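Local atomic coordinates of cystathionine beta-lyase family protein, YNBB B.subtilis ortholog (Clostridium acetobutylicum, PDB entry 3HVY), a protein that is a putative pyridoxal-phosphate-dependent lyase of the methionine gamma-lyase family, resembling cystathionine beta-lyases and possibly involved in aluminium resistance. Residues Lys350-Ala355 / Leu391-Pro396; Ala308-Arg313 / Gly417-Leu422. One frame throughout, in Å; residues are numbered along the deposited sequence.

Interaction 1: residues Lys350-Ala355 / Leu391-Pro396; sequences KGIQTA and LSADAP
Just behind I352, the residue that meets L391 and A393 across the contact, the carbonyl oxygen of G351 is gripped twice: T354 OG1 donates to G351 O over 2.7 Å, and A355 N reaches G351 O at 2.9 Å. Both donors come in from the same face of the carbonyl plane, the hydroxyl tilted 24° from it and at a C=O...donor angle of 117°. This double hold secures the last turn of helix 342-354, where A355 is the first residue to leave helical geometry, and it ties the T354 hydroxyl back to its own helix.

The contact itself is carried by one methyl branch. I352 turns its CG2 anti to the backbone N (chi1 -68°, measured to CG1), which leads this methyl toward the strand. There it meets L391 CG, the branch point of the leucine, with I352 CG2 to L391 CG at 4.1 Å, the two side chains crossing at about a right angle. The same methyl lies 4.3 Å from A393 CB (I352 CG2) and rests over the backbone between them, at 4.2 Å from S392 C. L391 and A393 both direct their CB toward the helix, whereas S392 faces away; its OG is bonded to E390 O and Q406 NE2.

Strand 392-396 belongs to the five-stranded antiparallel sheet, between strands 376-379 and 402-406, and I352 also touches A379 and L405 of these neighbours. The end of the helix thus rests on the sheet and the residue leading into it mainly through I352. Because the meeting groups are buried and apolar, cohesion between the two segments comes from dispersion and the exclusion of water, while the S392 hydroxyl and the G351 carbonyl are engaged in bonds of their own.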
ATOM      1  N   LYS D 350      -7.768 -13.120 -30.144  1.00 33.42           N
ATOM      2  CA  LYS D 350      -6.862 -14.053 -29.472  1.00 36.94           C
ATOM      3  C   LYS D 350      -5.387 -13.671 -29.700  1.00 36.07           C
ATOM      4  O   LYS D 350      -4.540 -13.809 -28.803  1.00 33.86           O
ATOM      5  CB  LYS D 350      -7.118 -15.485 -29.930  1.00 36.70           C
ATOM      6  CG  LYS D 350      -8.378 -16.124 -29.355  1.00 37.17           C
ATOM      7  CD  LYS D 350      -8.589 -17.522 -30.016  1.00 47.39           C
ATOM      8  CE  LYS D 350      -9.664 -18.391 -29.358  1.00 58.61           C
ATOM      9  NZ  LYS D 350      -9.139 -19.449 -28.388  1.00 63.41           N
ATOM     10  N   GLY D 351      -5.075 -13.173 -30.882  1.00 35.27           N
ATOM     11  CA  GLY D 351      -3.721 -12.761 -31.178  1.00 32.17           C
ATOM     12  C   GLY D 351      -3.323 -11.580 -30.316  1.00 34.89           C
ATOM     13  O   GLY D 351      -2.181 -11.509 -29.869  1.00 32.26           O
ATOM     14  N   ILE D 352      -4.268 -10.668 -30.060  1.00 32.35           N
ATOM     15  CA  ILE D 352      -4.006  -9.526 -29.202  1.00 33.94           C
ATOM     16  C   ILE D 352      -3.646 -10.024 -27.808  1.00 33.57           C
ATOM     17  O   ILE D 352      -2.672  -9.580 -27.228  1.00 30.43           O
ATOM     18  CB  ILE D 352      -5.186  -8.519 -29.148  1.00 30.49           C
ATOM     19  CG1 ILE D 352      -5.345  -7.829 -30.505  1.00 32.55           C
ATOM     20  CG2 ILE D 352      -4.929  -7.405 -28.041  1.00 32.50           C
ATOM     21  CD1 ILE D 352      -4.158  -6.995 -30.974  1.00 30.06           C
ATOM     22  N   GLN D 353      -4.409 -10.980 -27.301  1.00 31.72           N
ATOM     23  CA  GLN D 353      -4.119 -11.578 -25.998  1.00 32.42           C
ATOM     24  C   GLN D 353      -2.718 -12.189 -25.994  1.00 32.42           C
ATOM     25  O   GLN D 353      -1.925 -11.986 -25.069  1.00 30.67           O
ATOM     26  CB  GLN D 353      -5.168 -12.648 -25.636  1.00 34.34           C
ATOM     27  CG  GLN D 353      -5.011 -13.287 -24.215  1.00 33.88           C
ATOM     28  CD  GLN D 353      -5.470 -12.385 -23.095  1.00 33.56           C
ATOM     29  OE1 GLN D 353      -6.422 -11.647 -23.251  1.00 36.04           O
ATOM     30  NE2 GLN D 353      -4.837 -12.493 -21.938  1.00 29.79           N
ATOM     31  N   THR D 354      -2.384 -12.887 -27.058  1.00 33.48           N
ATOM     32  CA  THR D 354      -1.076 -13.509 -27.110  1.00 33.58           C
ATOM     33  C   THR D 354       0.037 -12.487 -27.214  1.00 32.71           C
ATOM     34  O   THR D 354       1.178 -12.815 -26.876  1.00 29.55           O
ATOM     35  CB  THR D 354      -0.933 -14.539 -28.271  1.00 35.40           C
ATOM     36  OG1 THR D 354      -0.860 -13.848 -29.489  1.00 39.82           O
ATOM     37  CG2 THR D 354      -2.084 -15.471 -28.347  1.00 27.48           C
ATOM     38  N   ALA D 355      -0.270 -11.250 -27.664  1.00 30.21           N
ATOM     39  CA  ALA D 355       0.741 -10.166 -27.708  1.00 31.75           C
ATOM     40  C   ALA D 355       0.841  -9.397 -26.398  1.00 30.88           C
ATOM     41  O   ALA D 355       1.535  -8.363 -26.333  1.00 29.82           O
ATOM     42  CB  ALA D 355       0.375  -9.149 -28.794  1.00 30.37           C
ATOM     43  N   LEU D 391      -3.157  -2.122 -23.979  1.00 29.71           N
ATOM     44  CA  LEU D 391      -3.536  -2.828 -25.186  1.00 31.27           C
ATOM     45  C   LEU D 391      -4.563  -3.899 -24.853  1.00 31.47           C
ATOM     46  O   LEU D 391      -4.327  -4.820 -24.045  1.00 30.32           O
ATOM     47  CB  LEU D 391      -2.334  -3.459 -25.907  1.00 30.82           C
ATOM     48  CG  LEU D 391      -2.652  -4.088 -27.267  1.00 35.49           C
ATOM     49  CD1 LEU D 391      -3.135  -3.038 -28.284  1.00 33.55           C
ATOM     50  CD2 LEU D 391      -1.490  -4.897 -27.816  1.00 29.78           C
ATOM     51  N   SER D 392      -5.700  -3.770 -25.496  1.00 29.68           N
ATOM     52  CA  SER D 392      -6.830  -4.709 -25.275  1.00 30.26           C
ATOM     53  C   SER D 392      -7.783  -4.681 -26.471  1.00 32.05           C
ATOM     54  O   SER D 392      -7.658  -3.853 -27.352  1.00 32.14           O
ATOM     55  CB  SER D 392      -7.555  -4.271 -24.013  1.00 31.10           C
ATOM     56  OG  SER D 392      -7.829  -2.849 -24.027  1.00 37.83           O
ATOM     57  N   ALA D 393      -8.731  -5.611 -26.527  1.00 31.26           N
ATOM     58  CA  ALA D 393      -9.651  -5.676 -27.642  1.00 31.09           C
ATOM     59  C   ALA D 393     -10.862  -6.467 -27.178  1.00 33.41           C
ATOM     60  O   ALA D 393     -10.781  -7.272 -26.246  1.00 32.11           O
ATOM     61  CB  ALA D 393      -9.019  -6.367 -28.806  1.00 27.56           C
ATOM     62  N   ASP D 394     -11.988  -6.224 -27.823  1.00 33.56           N
ATOM     63  CA  ASP D 394     -13.231  -6.929 -27.503  1.00 34.21           C
ATOM     64  C   ASP D 394     -14.205  -6.842 -28.644  1.00 35.87           C
ATOM     65  O   ASP D 394     -14.052  -6.001 -29.540  1.00 36.96           O
ATOM     66  CB  ASP D 394     -13.878  -6.389 -26.227  1.00 37.44           C
ATOM     67  CG  ASP D 394     -13.930  -4.865 -26.182  1.00 46.72           C
ATOM     68  OD1 ASP D 394     -12.944  -4.216 -25.757  1.00 65.99           O
ATOM     69  OD2 ASP D 394     -14.983  -4.319 -26.525  1.00 52.42           O
ATOM     70  N   ALA D 395     -15.235  -7.697 -28.606  1.00 35.63           N
ATOM     71  CA  ALA D 395     -16.197  -7.748 -29.671  1.00 38.44           C
ATOM     72  C   ALA D 395     -17.376  -8.610 -29.303  1.00 38.81           C
ATOM     73  O   ALA D 395     -17.193  -9.705 -28.796  1.00 39.93           O
ATOM     74  CB  ALA D 395     -15.538  -8.331 -30.941  1.00 35.34           C
ATOM     75  N   PRO D 396     -18.583  -8.127 -29.568  1.00 40.99           N
ATOM     76  CA  PRO D 396     -19.708  -9.074 -29.583  1.00 40.44           C
ATOM     77  C   PRO D 396     -19.636  -9.956 -30.803  1.00 42.80           C
ATOM     78  O   PRO D 396     -19.265  -9.502 -31.887  1.00 38.45           O
ATOM     79  CB  PRO D 396     -20.920  -8.171 -29.701  1.00 43.84           C
ATOM     80  CG  PRO D 396     -20.427  -6.941 -30.331  1.00 45.84           C
ATOM     81  CD  PRO D 396     -19.022  -6.752 -29.837  1.00 42.33           C
TER

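Interaction 2: residues Ala308-Arg313 / Gly417-Leu422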
ATOM      1  N   ALA D 308      -3.976   3.155 -32.585  1.00 26.70           N
ATOM      2  CA  ALA D 308      -5.266   3.045 -33.256  1.00 27.68           C
ATOM      3  C   ALA D 308      -5.157   3.398 -34.789  1.00 28.77           C
ATOM      4  O   ALA D 308      -5.639   2.680 -35.664  1.00 28.65           O
ATOM      5  CB  ALA D 308      -6.292   3.995 -32.550  1.00 23.62           C
ATOM      6  N   VAL D 309      -4.473   4.499 -35.067  1.00 30.25           N
ATOM      7  CA  VAL D 309      -4.265   5.034 -36.416  1.00 26.93           C
ATOM      8  C   VAL D 309      -3.422   4.110 -37.255  1.00 26.66           C
ATOM      9  O   VAL D 309      -3.723   3.890 -38.410  1.00 29.12           O
ATOM     10  CB  VAL D 309      -3.667   6.490 -36.321  1.00 29.11           C
ATOM     11  CG1 VAL D 309      -3.139   6.986 -37.682  1.00 26.23           C
ATOM     12  CG2 VAL D 309      -4.722   7.505 -35.715  1.00 26.95           C
ATOM     13  N   PHE D 310      -2.337   3.581 -36.680  1.00 30.31           N
ATOM     14  CA  PHE D 310      -1.514   2.575 -37.366  1.00 29.16           C
ATOM     15  C   PHE D 310      -2.343   1.302 -37.611  1.00 29.25           C
ATOM     16  O   PHE D 310      -2.338   0.719 -38.699  1.00 28.21           O
ATOM     17  CB  PHE D 310      -0.292   2.225 -36.517  1.00 26.03           C
ATOM     18  CG  PHE D 310       0.498   1.042 -37.031  1.00 28.31           C
ATOM     19  CD1 PHE D 310       1.301   1.157 -38.154  1.00 32.88           C
ATOM     20  CD2 PHE D 310       0.384  -0.203 -36.437  1.00 31.14           C
ATOM     21  CE1 PHE D 310       2.014   0.062 -38.628  1.00 31.75           C
ATOM     22  CE2 PHE D 310       1.045  -1.306 -36.927  1.00 31.46           C
ATOM     23  CZ  PHE D 310       1.875  -1.178 -38.022  1.00 25.06           C
ATOM     24  N   CYS D 311      -3.092   0.874 -36.617  1.00 28.43           N
ATOM     25  CA  CYS D 311      -3.966  -0.296 -36.830  1.00 27.63           C
ATOM     26  C   CYS D 311      -4.951  -0.072 -38.011  1.00 29.35           C
ATOM     27  O   CYS D 311      -5.119  -0.934 -38.883  1.00 27.56           O
ATOM     28  CB  CYS D 311      -4.728  -0.594 -35.542  1.00 30.91           C
ATOM     29  SG  CYS D 311      -5.877  -1.988 -35.687  1.00 32.48           S
ATOM     30  N   ALA D 312      -5.666   1.056 -37.989  1.00 26.20           N
ATOM     31  CA  ALA D 312      -6.550   1.485 -39.063  1.00 26.59           C
ATOM     32  C   ALA D 312      -5.890   1.341 -40.449  1.00 27.29           C
ATOM     33  O   ALA D 312      -6.487   0.799 -41.359  1.00 27.47           O
ATOM     34  CB  ALA D 312      -6.994   3.002 -38.841  1.00 26.02           C
ATOM     35  N   ARG D 313      -4.683   1.897 -40.611  1.00 28.23           N
ATOM     36  CA  ARG D 313      -4.027   1.848 -41.914  1.00 27.36           C
ATOM     37  C   ARG D 313      -3.578   0.458 -42.296  1.00 28.18           C
ATOM     38  O   ARG D 313      -3.875   0.015 -43.407  1.00 28.67           O
ATOM     39  CB  ARG D 313      -2.851   2.801 -42.044  1.00 29.76           C
ATOM     40  CG  ARG D 313      -2.300   2.865 -43.455  1.00 28.58           C
ATOM     41  CD  ARG D 313      -3.388   3.129 -44.488  1.00 22.80           C
ATOM     42  NE  ARG D 313      -2.825   3.567 -45.791  1.00 29.90           N
ATOM     43  CZ  ARG D 313      -3.525   3.812 -46.901  1.00 27.67           C
ATOM     44  NH1 ARG D 313      -4.867   3.664 -46.956  1.00 31.79           N
ATOM     45  NH2 ARG D 313      -2.867   4.138 -48.006  1.00 30.05           N
ATOM     46  N   GLY D 417       1.575  -5.778 -31.278  1.00 31.71           N
ATOM     47  CA  GLY D 417       0.342  -6.520 -31.069  1.00 31.40           C
ATOM     48  C   GLY D 417      -0.448  -6.663 -32.345  1.00 31.68           C
ATOM     49  O   GLY D 417      -0.924  -7.754 -32.658  1.00 31.29           O
ATOM     50  N   VAL D 418      -0.577  -5.571 -33.108  1.00 31.45           N
ATOM     51  CA  VAL D 418      -1.309  -5.654 -34.372  1.00 31.39           C
ATOM     52  C   VAL D 418      -0.626  -6.585 -35.371  1.00 30.34           C
ATOM     53  O   VAL D 418      -1.304  -7.347 -36.060  1.00 31.35           O
ATOM     54  CB  VAL D 418      -1.585  -4.248 -34.943  1.00 28.09           C
ATOM     55  CG1 VAL D 418      -2.214  -4.314 -36.383  1.00 31.72           C
ATOM     56  CG2 VAL D 418      -2.447  -3.496 -33.943  1.00 35.98           C
ATOM     57  N   LEU D 419       0.709  -6.537 -35.435  1.00 28.19           N
ATOM     58  CA  LEU D 419       1.434  -7.384 -36.339  1.00 31.65           C
ATOM     59  C   LEU D 419       1.238  -8.846 -35.935  1.00 32.72           C
ATOM     60  O   LEU D 419       0.997  -9.701 -36.802  1.00 31.53           O
ATOM     61  CB  LEU D 419       2.928  -7.060 -36.371  1.00 32.46           C
ATOM     62  CG  LEU D 419       3.342  -5.644 -36.761  1.00 35.18           C
ATOM     63  CD1 LEU D 419       4.885  -5.560 -36.828  1.00 41.42           C
ATOM     64  CD2 LEU D 419       2.671  -5.189 -38.089  1.00 39.20           C
ATOM     65  N   ILE D 420       1.320  -9.125 -34.637  1.00 32.76           N
ATOM     66  CA  ILE D 420       1.108 -10.477 -34.169  1.00 33.61           C
ATOM     67  C   ILE D 420      -0.307 -10.916 -34.499  1.00 32.46           C
ATOM     68  O   ILE D 420      -0.512 -11.952 -35.097  1.00 35.22           O
ATOM     69  CB  ILE D 420       1.378 -10.618 -32.656  1.00 33.67           C
ATOM     70  CG1 ILE D 420       2.868 -10.486 -32.410  1.00 31.17           C
ATOM     71  CG2 ILE D 420       0.878 -11.967 -32.133  1.00 26.33           C
ATOM     72  CD1 ILE D 420       3.222 -10.115 -30.954  1.00 33.78           C
ATOM     73  N   ALA D 421      -1.283 -10.096 -34.167  1.00 33.46           N
ATOM     74  CA  ALA D 421      -2.657 -10.426 -34.483  1.00 34.44           C
ATOM     75  C   ALA D 421      -2.905 -10.594 -36.007  1.00 35.02           C
ATOM     76  O   ALA D 421      -3.553 -11.557 -36.450  1.00 34.35           O
ATOM     77  CB  ALA D 421      -3.584  -9.371 -33.887  1.00 33.16           C
ATOM     78  N   LEU D 422      -2.412  -9.654 -36.814  1.00 36.44           N
ATOM     79  CA  LEU D 422      -2.621  -9.707 -38.265  1.00 32.59           C
ATOM     80  C   LEU D 422      -1.986 -10.952 -38.907  1.00 34.73           C
ATOM     81  O   LEU D 422      -2.523 -11.497 -39.871  1.00 34.00           O
ATOM     82  CB  LEU D 422      -2.065  -8.431 -38.914  1.00 35.48           C
ATOM     83  CG  LEU D 422      -2.181  -8.299 -40.449  1.00 36.25           C
ATOM     84  CD1 LEU D 422      -3.615  -8.559 -40.976  1.00 33.85           C
ATOM     85  CD2 LEU D 422      -1.636  -6.903 -40.928  1.00 29.90           C
TER
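F310 and L419 cross at about a right angle, the phenyl ring presenting its edge to the leucine. The ring tip does the touching: F310 CZ lies 4.1 Å from L419 CD2, and this methyl sits near the ring plane. V418 approaches the same ring obliquely, its CB 4.4 Å from F310 CE2. With CG anti to the backbone N (chi1 171°), the ring is carried out from helix 287-317 toward helix 411-422, while L419, whose CB does not point at the partner helix, brings its branched end round to meet it.

Beside this pair, V418 fits against C311, the residue after F310. Its CG2 methyl lies 4.0 Å from C311 CB and 4.1 Å from C311 SG, so the valine branch nestles against both atoms of the cysteine side chain. C311 and V418 are also where the backbones come nearest, with 6.5 Å between C311 CA and V418 CA. The short helical segments run in the same general direction, with a crossing angle of -29° and their axes 10.7 Å apart at closest approach.

All four touching residues are buried, and I314, about one turn beyond F310 and C311 on helix 287-317, extends the apolar seam by touching V418, L419 and L422. C311 also rests on I337 of strand 334-338, and F310 reaches A27 of helix 18-55. A long helix and a short C-terminal one packed side by side next to an antiparallel sheet are consistent with the smaller, C-terminal domain of the fold-type I pyridoxal-phosphate enzymes, to which the methionine gamma-lyase family belongs.

Interactions 1 and 2 adjoin, their centres about 11 Å apart, with interaction 1 nested inside the chain loop that interaction 2 closes. Helix 411-422 joins them: A355 CB packs on G417 CA at 3.5 Å, I352 CD1 lies 3.7 Å from G417 O, and T354 OG1 is 3.7 Å from I420 CG2. H413 NE2 of this helix is hydrogen-bonded to A355 O. Helix 411-422 is thus held by helix 342-354 as well as by helix 287-317. K244, which carries the pyridoxal phosphate, belongs to neither contact; it follows strand 237-241 of the separate seven-stranded sheet.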